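Local coordinates for protein oligopeptide ABC transporter OppAIV (Borrelia burgdorferi B31, PDB 4GL8) that probably binds oligopeptides outside the cytoplasmic membrane and delivers them to an ABC transporter for uptake, at residues 42-47 against 116-121; 279-284 against 504-509; 289-294 against 493-498. All blocks are in the same frame, centred on the assembly; numbering follows the deposited sequence.

Overall arrangement
From the N terminus, the chain leaves strand 31-35 and enters the loop whose residues meet helix 109-119 in contact 1, closing a loop before either of the other contacts opens. Contact 2 opens at strand 280-285 and contact 3 at strand 287-293, directly after it; both strands pair antiparallel with the long strand 492-504 near the C terminus. Because 493-498 precedes 504-509, contact 3 lies within the longer loop of contact 2. Their centres are about 28 Å apart, although their nearest atoms come within about 4 Å. Contact 1 lies across the chain's centre from contact 3, about 17 Å away between nearest atoms, tying an N-terminal loop to a helix.

Contact 1 of 3, residues 42-47 against 116-121; sequences TLDAQL and YLRILD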
loop_
_atom_site.group_PDB
_atom_site.type_symbol
_atom_site.label_atom_id
_atom_site.label_comp_id
_atom_site.label_asym_id
_atom_site.label_seq_id
_atom_site.Cartn_x
_atom_site.Cartn_y
_atom_site.Cartn_z
ATOM N N THR A 42 10.586 0.245 -8.590
ATOM C CA THR A 42 10.708 1.564 -9.174
ATOM C C THR A 42 10.801 2.553 -8.028
ATOM O O THR A 42 10.160 2.373 -6.997
ATOM C CB THR A 42 9.494 1.919 -10.107
ATOM O OG1 THR A 42 9.414 3.333 -10.303
ATOM C CG2 THR A 42 8.160 1.497 -9.500
ATOM N N LEU A 43 11.604 3.589 -8.205
ATOM C CA LEU A 43 11.651 4.695 -7.271
ATOM C C LEU A 43 10.927 5.961 -7.796
ATOM O O LEU A 43 11.095 7.055 -7.245
ATOM C CB LEU A 43 13.104 4.966 -6.862
ATOM C CG LEU A 43 13.651 3.727 -6.104
ATOM C CD1 LEU A 43 15.106 3.920 -5.712
ATOM C CD2 LEU A 43 12.819 3.369 -4.878
ATOM N N ASP A 44 10.066 5.772 -8.793
ATOM C CA ASP A 44 9.318 6.863 -9.424
ATOM C C ASP A 44 7.952 6.909 -8.739
ATOM O O ASP A 44 7.169 5.978 -8.862
ATOM C CB ASP A 44 9.174 6.555 -10.912
ATOM C CG ASP A 44 8.513 7.675 -11.696
ATOM O OD1 ASP A 44 7.689 8.422 -11.138
ATOM O OD2 ASP A 44 8.817 7.800 -12.903
ATOM N N ALA A 45 7.684 7.983 -8.013
ATOM C CA ALA A 45 6.502 8.066 -7.153
ATOM C C ALA A 45 5.198 7.919 -7.913
ATOM O O ALA A 45 4.171 7.527 -7.319
ATOM C CB ALA A 45 6.498 9.387 -6.352
ATOM N N GLN A 46 5.220 8.228 -9.200
ATOM C CA GLN A 46 3.990 8.213 -9.996
ATOM C C GLN A 46 3.759 6.834 -10.589
ATOM O O GLN A 46 2.710 6.596 -11.176
ATOM C CB GLN A 46 4.024 9.299 -11.070
ATOM C CG GLN A 46 4.099 10.690 -10.462
ATOM C CD GLN A 46 3.899 11.808 -11.473
ATOM O OE1 GLN A 46 4.218 11.668 -12.653
ATOM N NE2 GLN A 46 3.325 12.922 -11.005
ATOM N N LEU A 47 4.738 5.934 -10.427
ATOM C CA LEU A 47 4.610 4.557 -10.901
ATOM C C LEU A 47 4.588 3.555 -9.746
ATOM O O LEU A 47 4.232 2.427 -9.946
ATOM C CB LEU A 47 5.762 4.194 -11.850
ATOM C CG LEU A 47 6.001 5.092 -13.066
ATOM C CD1 LEU A 47 7.228 4.646 -13.856
ATOM C CD2 LEU A 47 4.798 5.131 -14.006
ATOM N N TYR A 116 1.429 16.872 -12.016
ATOM C CA TYR A 116 0.113 16.232 -12.142
ATOM C C TYR A 116 -0.258 15.954 -13.564
ATOM O O TYR A 116 -0.834 14.895 -13.839
ATOM C CB TYR A 116 -0.999 16.999 -11.440
ATOM C CG TYR A 116 -0.927 16.817 -9.948
ATOM C CD1 TYR A 116 -1.228 15.591 -9.359
ATOM C CD2 TYR A 116 -0.553 17.853 -9.121
ATOM C CE1 TYR A 116 -1.155 15.420 -7.973
ATOM C CE2 TYR A 116 -0.485 17.686 -7.747
ATOM C CZ TYR A 116 -0.790 16.479 -7.181
ATOM O OH TYR A 116 -0.723 16.336 -5.807
ATOM N N LEU A 117 0.133 16.841 -14.476
ATOM C CA LEU A 117 -0.114 16.566 -15.897
ATOM C C LEU A 117 0.567 15.286 -16.412
ATOM O O LEU A 117 -0.021 14.555 -17.206
ATOM C CB LEU A 117 0.272 17.751 -16.782
ATOM C CG LEU A 117 -0.465 19.083 -16.597
ATOM C CD1 LEU A 117 0.110 20.060 -17.600
ATOM C CD2 LEU A 117 -1.959 18.989 -16.777
ATOM N N ARG A 118 1.796 15.013 -15.979
ATOM C CA ARG A 118 2.469 13.747 -16.339
ATOM C C ARG A 118 1.684 12.505 -15.881
ATOM O O ARG A 118 1.536 11.569 -16.669
ATOM C CB ARG A 118 3.901 13.698 -15.775
ATOM C CG ARG A 118 4.606 12.337 -15.890
ATOM C CD ARG A 118 6.038 12.434 -15.369
ATOM N NE ARG A 118 6.843 11.250 -15.642
ATOM C CZ ARG A 118 7.186 10.308 -14.752
ATOM N NH1 ARG A 118 6.777 10.354 -13.471
ATOM N NH2 ARG A 118 7.958 9.285 -15.149
ATOM N N ILE A 119 1.199 12.445 -14.636
ATOM C CA ILE A 119 0.528 11.215 -14.205
ATOM C C ILE A 119 -0.822 11.047 -14.901
ATOM O O ILE A 119 -1.315 9.939 -15.026
ATOM C CB ILE A 119 0.390 11.077 -12.676
ATOM C CG1 ILE A 119 -0.029 9.658 -12.319
ATOM C CG2 ILE A 119 -0.609 12.090 -12.111
ATOM C CD1 ILE A 119 0.057 9.376 -10.839
ATOM N N LEU A 120 -1.388 12.149 -15.395
ATOM C CA LEU A 120 -2.642 12.111 -16.148
ATOM C C LEU A 120 -2.425 11.930 -17.637
ATOM O O LEU A 120 -3.386 12.005 -18.410
ATOM C CB LEU A 120 -3.452 13.378 -15.886
ATOM C CG LEU A 120 -4.002 13.450 -14.457
ATOM C CD1 LEU A 120 -4.385 14.874 -14.074
ATOM C CD2 LEU A 120 -5.199 12.529 -14.312
ATOM N N ASP A 121 -1.171 11.694 -18.033
ATOM C CA ASP A 121 -0.831 11.298 -19.379
ATOM C C ASP A 121 -0.900 9.783 -19.478
ATOM O O ASP A 121 -0.185 9.082 -18.771
ATOM C CB ASP A 121 0.594 11.739 -19.724
ATOM C CG ASP A 121 0.899 11.643 -21.227
ATOM O OD1 ASP A 121 0.178 10.924 -21.972
ATOM O OD2 ASP A 121 1.863 12.314 -21.655
#
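Arg-118, in the last turn of helix 109-119, reaches Asp-44 and Gln-46 in the loop that follows strand 31-35. Asp-44 heads an Asx turn there, and the guanidinium docks onto that turn through an end-on, two-nitrogen salt bridge. With CG anti to the backbone N (chi1 170°) and the chain extended as far as NE, the arginine spans the gap in one straight reach. Arg-118 CB starts 3.7 Å from Gln-46 OE1. CG and CD then pass close beside that same oxygen, Arg-118 CG 3.3 Å from Gln-46 OE1, while NE slips by without a bond across the contact. Arg-118 NH2 gives a bond of 2.8 Å to Asp-44 OD2, and Arg-118 NH1 one of 3.2 Å to Asp-44 OD1. Each oxygen uses its syn lone pair, and the carboxylate and guanidinium planes lie only 7° apart, so the two flat groups meet edge to edge. Arg-118 NH1 also donates to Gln-46 OE1 at 3.0 Å, a more bent bond in which the donor lies 35° from the carbonyl plane. Three acceptors thus fix the rotation of the guanidinium, and the arginine's charge is probably well balanced by the aspartate. Trp-197 NE1 adds a further bond to Asp-44 OD2, while Met-187 and Ile-190 of helix 187-193 touch the arginine. Beyond the polar pair, the amide of Gln-46 lies against Ile-119, with Gln-46 CD and Ile-119 CB 3.8 Å apart; Ile-119 CD1 reaches back toward Gln-46 CB. The glutamine amide is used at both ends, since NE2 donates to the backbone O of Ser-115, one residue before this part of the helix. In the Asx turn itself, Asp-44 OD1 is met by the backbone N of Gln-46 on its anti side but out of the carboxylate plane.

Contact 2 of 3, residues 279-284 against 504-509; sequences DYYSMG and FRNDKW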
loop_
_atom_site.group_PDB
_atom_site.type_symbol
_atom_site.label_atom_id
_atom_site.label_comp_id
_atom_site.label_asym_id
_atom_site.label_seq_id
_atom_site.Cartn_x
_atom_site.Cartn_y
_atom_site.Cartn_z
ATOM N N ASP A 279 13.956 -4.767 22.105
ATOM C CA ASP A 279 14.089 -4.022 20.863
ATOM C C ASP A 279 13.079 -4.488 19.822
ATOM O O ASP A 279 13.221 -4.171 18.654
ATOM C CB ASP A 279 15.534 -4.087 20.340
ATOM C CG ASP A 279 15.998 -5.497 20.031
ATOM O OD1 ASP A 279 17.198 -5.657 19.701
ATOM O OD2 ASP A 279 15.187 -6.454 20.107
ATOM N N TYR A 280 12.063 -5.227 20.264
ATOM C CA TYR A 280 10.994 -5.718 19.397
ATOM C C TYR A 280 9.767 -4.842 19.574
ATOM O O TYR A 280 9.432 -4.446 20.697
ATOM C CB TYR A 280 10.636 -7.172 19.737
ATOM C CG TYR A 280 9.416 -7.727 19.011
ATOM C CD1 TYR A 280 9.533 -8.292 17.742
ATOM C CD2 TYR A 280 8.147 -7.705 19.610
ATOM C CE1 TYR A 280 8.423 -8.804 17.069
ATOM C CE2 TYR A 280 7.037 -8.217 18.957
ATOM C CZ TYR A 280 7.184 -8.763 17.684
ATOM O OH TYR A 280 6.101 -9.261 17.038
ATOM N N TYR A 281 9.101 -4.572 18.459
ATOM C CA TYR A 281 7.914 -3.740 18.422
ATOM C C TYR A 281 6.857 -4.434 17.583
ATOM O O TYR A 281 7.174 -5.253 16.726
ATOM C CB TYR A 281 8.217 -2.426 17.750
ATOM C CG TYR A 281 9.163 -1.514 18.484
ATOM C CD1 TYR A 281 10.531 -1.791 18.536
ATOM C CD2 TYR A 281 8.708 -0.337 19.078
ATOM C CE1 TYR A 281 11.409 -0.937 19.185
ATOM C CE2 TYR A 281 9.591 0.521 19.723
ATOM C CZ TYR A 281 10.941 0.208 19.771
ATOM O OH TYR A 281 11.824 1.056 20.394
ATOM N N SER A 282 5.604 -4.082 17.824
ATOM C CA SER A 282 4.500 -4.727 17.142
ATOM C C SER A 282 3.296 -3.828 17.216
ATOM O O SER A 282 3.032 -3.223 18.258
ATOM C CB SER A 282 4.179 -6.075 17.803
ATOM O OG SER A 282 3.154 -6.702 17.074
ATOM N N MET A 283 2.570 -3.734 16.111
ATOM C CA MET A 283 1.365 -2.931 16.082
ATOM C C MET A 283 0.389 -3.439 15.053
ATOM O O MET A 283 0.797 -3.867 13.973
ATOM C CB MET A 283 1.702 -1.472 15.759
ATOM C CG MET A 283 0.531 -0.535 15.994
ATOM S SD MET A 283 0.937 1.194 15.815
ATOM C CE MET A 283 1.709 1.543 17.399
ATOM N N GLY A 284 -0.894 -3.381 15.405
ATOM C CA GLY A 284 -1.968 -3.499 14.441
ATOM C C GLY A 284 -1.879 -2.346 13.427
ATOM O O GLY A 284 -1.801 -1.184 13.820
ATOM N N PHE A 504 14.398 -2.705 16.210
ATOM C CA PHE A 504 14.991 -1.363 16.131
ATOM C C PHE A 504 15.886 -1.190 17.355
ATOM O O PHE A 504 15.460 -1.431 18.476
ATOM C CB PHE A 504 13.863 -0.332 16.092
ATOM C CG PHE A 504 14.312 1.104 16.145
ATOM C CD1 PHE A 504 14.736 1.767 14.991
ATOM C CD2 PHE A 504 14.227 1.818 17.319
ATOM C CE1 PHE A 504 15.116 3.104 15.037
ATOM C CE2 PHE A 504 14.614 3.155 17.375
ATOM C CZ PHE A 504 15.056 3.802 16.231
ATOM N N ARG A 505 17.128 -0.788 17.110
ATOM C CA ARG A 505 18.146 -0.638 18.139
ATOM C C ARG A 505 17.903 0.629 18.965
ATOM O O ARG A 505 18.556 1.667 18.763
ATOM C CB ARG A 505 19.537 -0.632 17.481
ATOM C CG ARG A 505 19.976 -2.010 16.962
ATOM C CD ARG A 505 20.304 -2.987 18.094
ATOM N NE ARG A 505 21.319 -2.462 19.031
ATOM C CZ ARG A 505 22.645 -2.516 18.859
ATOM N NH1 ARG A 505 23.202 -3.092 17.788
ATOM N NH2 ARG A 505 23.432 -1.960 19.758
ATOM N N ASN A 506 16.920 0.536 19.871
ATOM C CA ASN A 506 16.534 1.668 20.714
ATOM C C ASN A 506 17.567 2.019 21.800
ATOM O O ASN A 506 17.439 3.052 22.438
ATOM C CB ASN A 506 15.121 1.489 21.314
ATOM C CG ASN A 506 14.945 0.167 22.061
ATOM O OD1 ASN A 506 15.903 -0.398 22.576
ATOM N ND2 ASN A 506 13.716 -0.331 22.106
ATOM N N ASP A 507 18.586 1.173 21.990
ATOM C CA ASP A 507 19.774 1.553 22.774
ATOM C C ASP A 507 20.752 2.521 22.058
ATOM O O ASP A 507 21.616 3.120 22.706
ATOM C CB ASP A 507 20.546 0.295 23.163
ATOM C CG ASP A 507 21.051 -0.460 21.945
ATOM O OD1 ASP A 507 20.256 -0.659 20.991
ATOM O OD2 ASP A 507 22.245 -0.817 21.928
ATOM N N LYS A 508 20.635 2.641 20.733
ATOM C CA LYS A 508 21.487 3.521 19.923
ATOM C C LYS A 508 20.721 4.732 19.385
ATOM O O LYS A 508 21.268 5.831 19.292
ATOM C CB LYS A 508 22.022 2.773 18.698
ATOM C CG LYS A 508 23.094 1.744 18.976
ATOM C CD LYS A 508 23.509 1.038 17.675
ATOM C CE LYS A 508 24.476 1.856 16.812
ATOM N NZ LYS A 508 24.774 1.204 15.495
ATOM N N TRP A 509 19.473 4.507 18.979
ATOM C CA TRP A 509 18.679 5.526 18.337
ATOM C C TRP A 509 17.372 5.850 19.058
ATOM O O TRP A 509 16.835 5.033 19.813
ATOM C CB TRP A 509 18.351 5.072 16.930
ATOM C CG TRP A 509 19.544 4.581 16.173
ATOM C CD1 TRP A 509 19.930 3.286 16.008
ATOM C CD2 TRP A 509 20.503 5.371 15.498
ATOM N NE1 TRP A 509 21.065 3.221 15.248
ATOM C CE2 TRP A 509 21.437 4.493 14.921
ATOM C CE3 TRP A 509 20.661 6.743 15.306
ATOM C CZ2 TRP A 509 22.505 4.941 14.164
ATOM C CZ3 TRP A 509 21.732 7.188 14.555
ATOM C CH2 TRP A 509 22.636 6.295 13.992
#
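Two hydrogen bonds join Asp-279 and Tyr-281 to the end of strand 492-504 and the turn after it. The first is between backbones: Phe-504 N donates to Asp-279 O over 3.1 Å, lying in the carbonyl plane, and extends the antiparallel pairing that strand 280-285 makes with strand 492-504. Beside it, Asp-279 CB makes a van der Waals contact with the backbone O of Phe-504, at 3.2 Å. The second joins side chains. Asn-506 ND2 gives a nearly straight bond (164°) to Tyr-281 OH at 2.9 Å, with the hydroxyl close to the amide plane. The asparagine CG lies between its backbone N and carbonyl carbon (chi1 54°), which folds the amide back toward the tyrosine, and ND2 also donates to Asp-278 O.

Apolar packing is slighter. Tyr-281 CE1 rests 4.0 Å from Phe-504 CB, and its hydroxyl passes beside Phe-504 CD2, the two side chains crossing at a slant.

Within the turn Arg-505, the centre of an inverse gamma turn, grips Asp-507 side-on, while its NH1 also bridges to Asp-257. Arg-505 NH2 donates to Asp-507 OD2 at 2.7 Å and NE to OD1, both syn and near the guanidinium plane. Lys-508 CD lies over one face of that guanidinium, toward its rim. The carboxylate of Asp-279 is held instead by Tyr-254 OH and Arg-277.

Around this surface contact, Trp-512 meets Tyr-281 edge-to-face and also meets the Phe-504 ring, strand 280-285 continues its pairing through Tyr-281 with Tyr-502 and Met-283 with Ser-500, and helix 271-274 packs against Tyr-280.

Contact 3 of 3, residues 289-294 against 493-498; sequences SFYSLN and VFLNIT
Phe-290 and Phe-494 lie side by side and point the same way, but their rings are turned 55° against each other, with centroids 5.5 Å apart. They form a non-hydrogen-bonded antiparallel pair, which puts both side chains on one face of the sheet. Phe-494 CE1 reaches over one face of the Phe-290 ring, and Phe-494 CD1 touches Phe-290 CB at 3.7 Å. The first torsion of Phe-290 (chi1 61°) sets CG between backbone N and carbonyl carbon, which swings the ring off strand 493-498 while CB stays against it.

On the other face of the sheet Tyr-291 meets Leu-495, CD1 to CD1 at 3.8 Å, and packs CB to CB with Val-493, whose CG2 meets Leu-293 CD1. Helix 380-397 lies over Tyr-291 and Leu-495 through Ile-389.

These two antiparallel strands carry a classic beta bulge: Ser-289 stands opposite two residues, Leu-495 and Asn-496, and its O accepts from both backbone nitrogens. Ser-289 N answers with a nearly straight bond to Asn-496 O at 2.9 Å, and beyond the bulge Tyr-291 and Val-493 form a hydrogen-bonded pair. Asn-496 OD1 approaches Ser-289 CB at 3.4 Å, while its ND2 donates to a water that also bonds Ser-289 OG.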
loop_
_atom_site.group_PDB
_atom_site.type_symbol
_atom_site.label_atom_id
_atom_site.label_comp_id
_atom_site.label_asym_id
_atom_site.label_seq_id
_atom_site.Cartn_x
_atom_site.Cartn_y
_atom_site.Cartn_z
ATOM N N SER A 289 -4.555 -8.977 4.892
ATOM C CA SER A 289 -4.095 -10.160 4.163
ATOM C C SER A 289 -5.317 -10.869 3.552
ATOM O O SER A 289 -6.310 -11.134 4.233
ATOM C CB SER A 289 -3.321 -11.098 5.093
ATOM O OG SER A 289 -3.194 -12.414 4.532
ATOM N N PHE A 290 -5.269 -11.086 2.246
ATOM C CA PHE A 290 -6.271 -11.890 1.553
ATOM C C PHE A 290 -5.620 -12.621 0.375
ATOM O O PHE A 290 -4.557 -12.250 -0.046
ATOM C CB PHE A 290 -7.491 -11.063 1.125
ATOM C CG PHE A 290 -7.202 -9.928 0.146
ATOM C CD1 PHE A 290 -7.148 -10.161 -1.210
ATOM C CD2 PHE A 290 -7.054 -8.627 0.603
ATOM C CE1 PHE A 290 -6.915 -9.122 -2.112
ATOM C CE2 PHE A 290 -6.835 -7.572 -0.276
ATOM C CZ PHE A 290 -6.749 -7.824 -1.653
ATOM N N TYR A 291 -6.245 -13.694 -0.104
ATOM C CA TYR A 291 -5.768 -14.379 -1.311
ATOM C C TYR A 291 -6.689 -14.012 -2.463
ATOM O O TYR A 291 -7.895 -14.216 -2.366
ATOM C CB TYR A 291 -5.735 -15.908 -1.073
ATOM C CG TYR A 291 -4.422 -16.422 -0.504
ATOM C CD1 TYR A 291 -3.669 -15.677 0.385
ATOM C CD2 TYR A 291 -3.933 -17.669 -0.880
ATOM C CE1 TYR A 291 -2.444 -16.153 0.861
ATOM C CE2 TYR A 291 -2.740 -18.157 -0.391
ATOM C CZ TYR A 291 -1.989 -17.393 0.474
ATOM O OH TYR A 291 -0.794 -17.920 0.925
ATOM N N SER A 292 -6.139 -13.443 -3.530
ATOM C CA SER A 292 -6.915 -13.133 -4.722
ATOM C C SER A 292 -7.114 -14.362 -5.587
ATOM O O SER A 292 -6.299 -15.316 -5.550
ATOM C CB SER A 292 -6.205 -12.100 -5.573
ATOM O OG SER A 292 -5.901 -10.918 -4.876
ATOM N N LEU A 293 -8.183 -14.295 -6.383
ATOM C CA LEU A 293 -8.670 -15.404 -7.193
ATOM C C LEU A 293 -8.945 -14.857 -8.587
ATOM O O LEU A 293 -9.669 -13.890 -8.732
ATOM C CB LEU A 293 -9.937 -16.016 -6.593
ATOM C CG LEU A 293 -9.812 -16.452 -5.135
ATOM C CD1 LEU A 293 -11.172 -16.751 -4.545
ATOM C CD2 LEU A 293 -8.897 -17.640 -4.933
ATOM N N ASN A 294 -8.338 -15.456 -9.600
ATOM C CA ASN A 294 -8.522 -15.042 -10.967
ATOM C C ASN A 294 -9.859 -15.580 -11.466
ATOM O O ASN A 294 -10.010 -16.784 -11.694
ATOM C CB ASN A 294 -7.354 -15.510 -11.839
ATOM C CG ASN A 294 -7.366 -14.845 -13.223
ATOM O OD1 ASN A 294 -8.424 -14.593 -13.797
ATOM N ND2 ASN A 294 -6.193 -14.581 -13.763
ATOM N N VAL A 493 -10.427 -14.639 -0.770
ATOM C CA VAL A 493 -10.393 -15.275 0.529
ATOM C C VAL A 493 -9.758 -14.277 1.485
ATOM O O VAL A 493 -8.558 -14.102 1.501
ATOM C CB VAL A 493 -9.595 -16.575 0.455
ATOM C CG1 VAL A 493 -9.530 -17.248 1.809
ATOM C CG2 VAL A 493 -10.223 -17.487 -0.586
ATOM N N PHE A 494 -10.590 -13.568 2.232
ATOM C CA PHE A 494 -10.122 -12.582 3.190
ATOM C C PHE A 494 -9.701 -13.299 4.467
ATOM O O PHE A 494 -10.449 -14.130 5.007
ATOM C CB PHE A 494 -11.225 -11.563 3.482
ATOM C CG PHE A 494 -11.650 -10.782 2.275
ATOM C CD1 PHE A 494 -10.901 -9.718 1.835
ATOM C CD2 PHE A 494 -12.792 -11.126 1.570
ATOM C CE1 PHE A 494 -11.294 -8.999 0.710
ATOM C CE2 PHE A 494 -13.201 -10.409 0.461
ATOM C CZ PHE A 494 -12.442 -9.356 0.011
ATOM N N LEU A 495 -8.525 -12.947 4.960
ATOM C CA LEU A 495 -7.882 -13.703 6.018
ATOM C C LEU A 495 -7.696 -12.973 7.345
ATOM O O LEU A 495 -8.071 -13.484 8.394
ATOM C CB LEU A 495 -6.514 -14.192 5.528
ATOM C CG LEU A 495 -6.561 -15.252 4.418
ATOM C CD1 LEU A 495 -5.184 -15.485 3.843
ATOM C CD2 LEU A 495 -7.111 -16.548 4.943
ATOM N N ASN A 496 -7.062 -11.812 7.328
ATOM C CA ASN A 496 -6.886 -11.092 8.579
ATOM C C ASN A 496 -6.550 -9.640 8.363
ATOM O O ASN A 496 -6.305 -9.200 7.233
ATOM C CB ASN A 496 -5.818 -11.750 9.455
ATOM C CG ASN A 496 -4.500 -11.899 8.737
ATOM O OD1 ASN A 496 -3.829 -10.916 8.439
ATOM N ND2 ASN A 496 -4.124 -13.145 8.446
ATOM N N ILE A 497 -6.615 -8.900 9.461
ATOM C CA ILE A 497 -6.147 -7.543 9.525
ATOM C C ILE A 497 -4.767 -7.639 10.126
ATOM O O ILE A 497 -4.596 -8.132 11.247
ATOM C CB ILE A 497 -7.005 -6.677 10.457
ATOM C CG1 ILE A 497 -8.499 -6.789 10.105
ATOM C CG2 ILE A 497 -6.458 -5.249 10.456
ATOM C CD1 ILE A 497 -8.891 -6.306 8.711
ATOM N N THR A 498 -3.786 -7.123 9.411
ATOM C CA THR A 498 -2.366 -7.407 9.690
ATOM C C THR A 498 -1.831 -6.679 10.924
ATOM O O THR A 498 -2.265 -5.581 11.223
ATOM C CB THR A 498 -1.533 -6.993 8.453
ATOM O OG1 THR A 498 -1.714 -7.973 7.423
ATOM C CG2 THR A 498 -0.054 -6.829 8.792
HETATM O O HOH W 1 -2.146 -13.916 6.536
#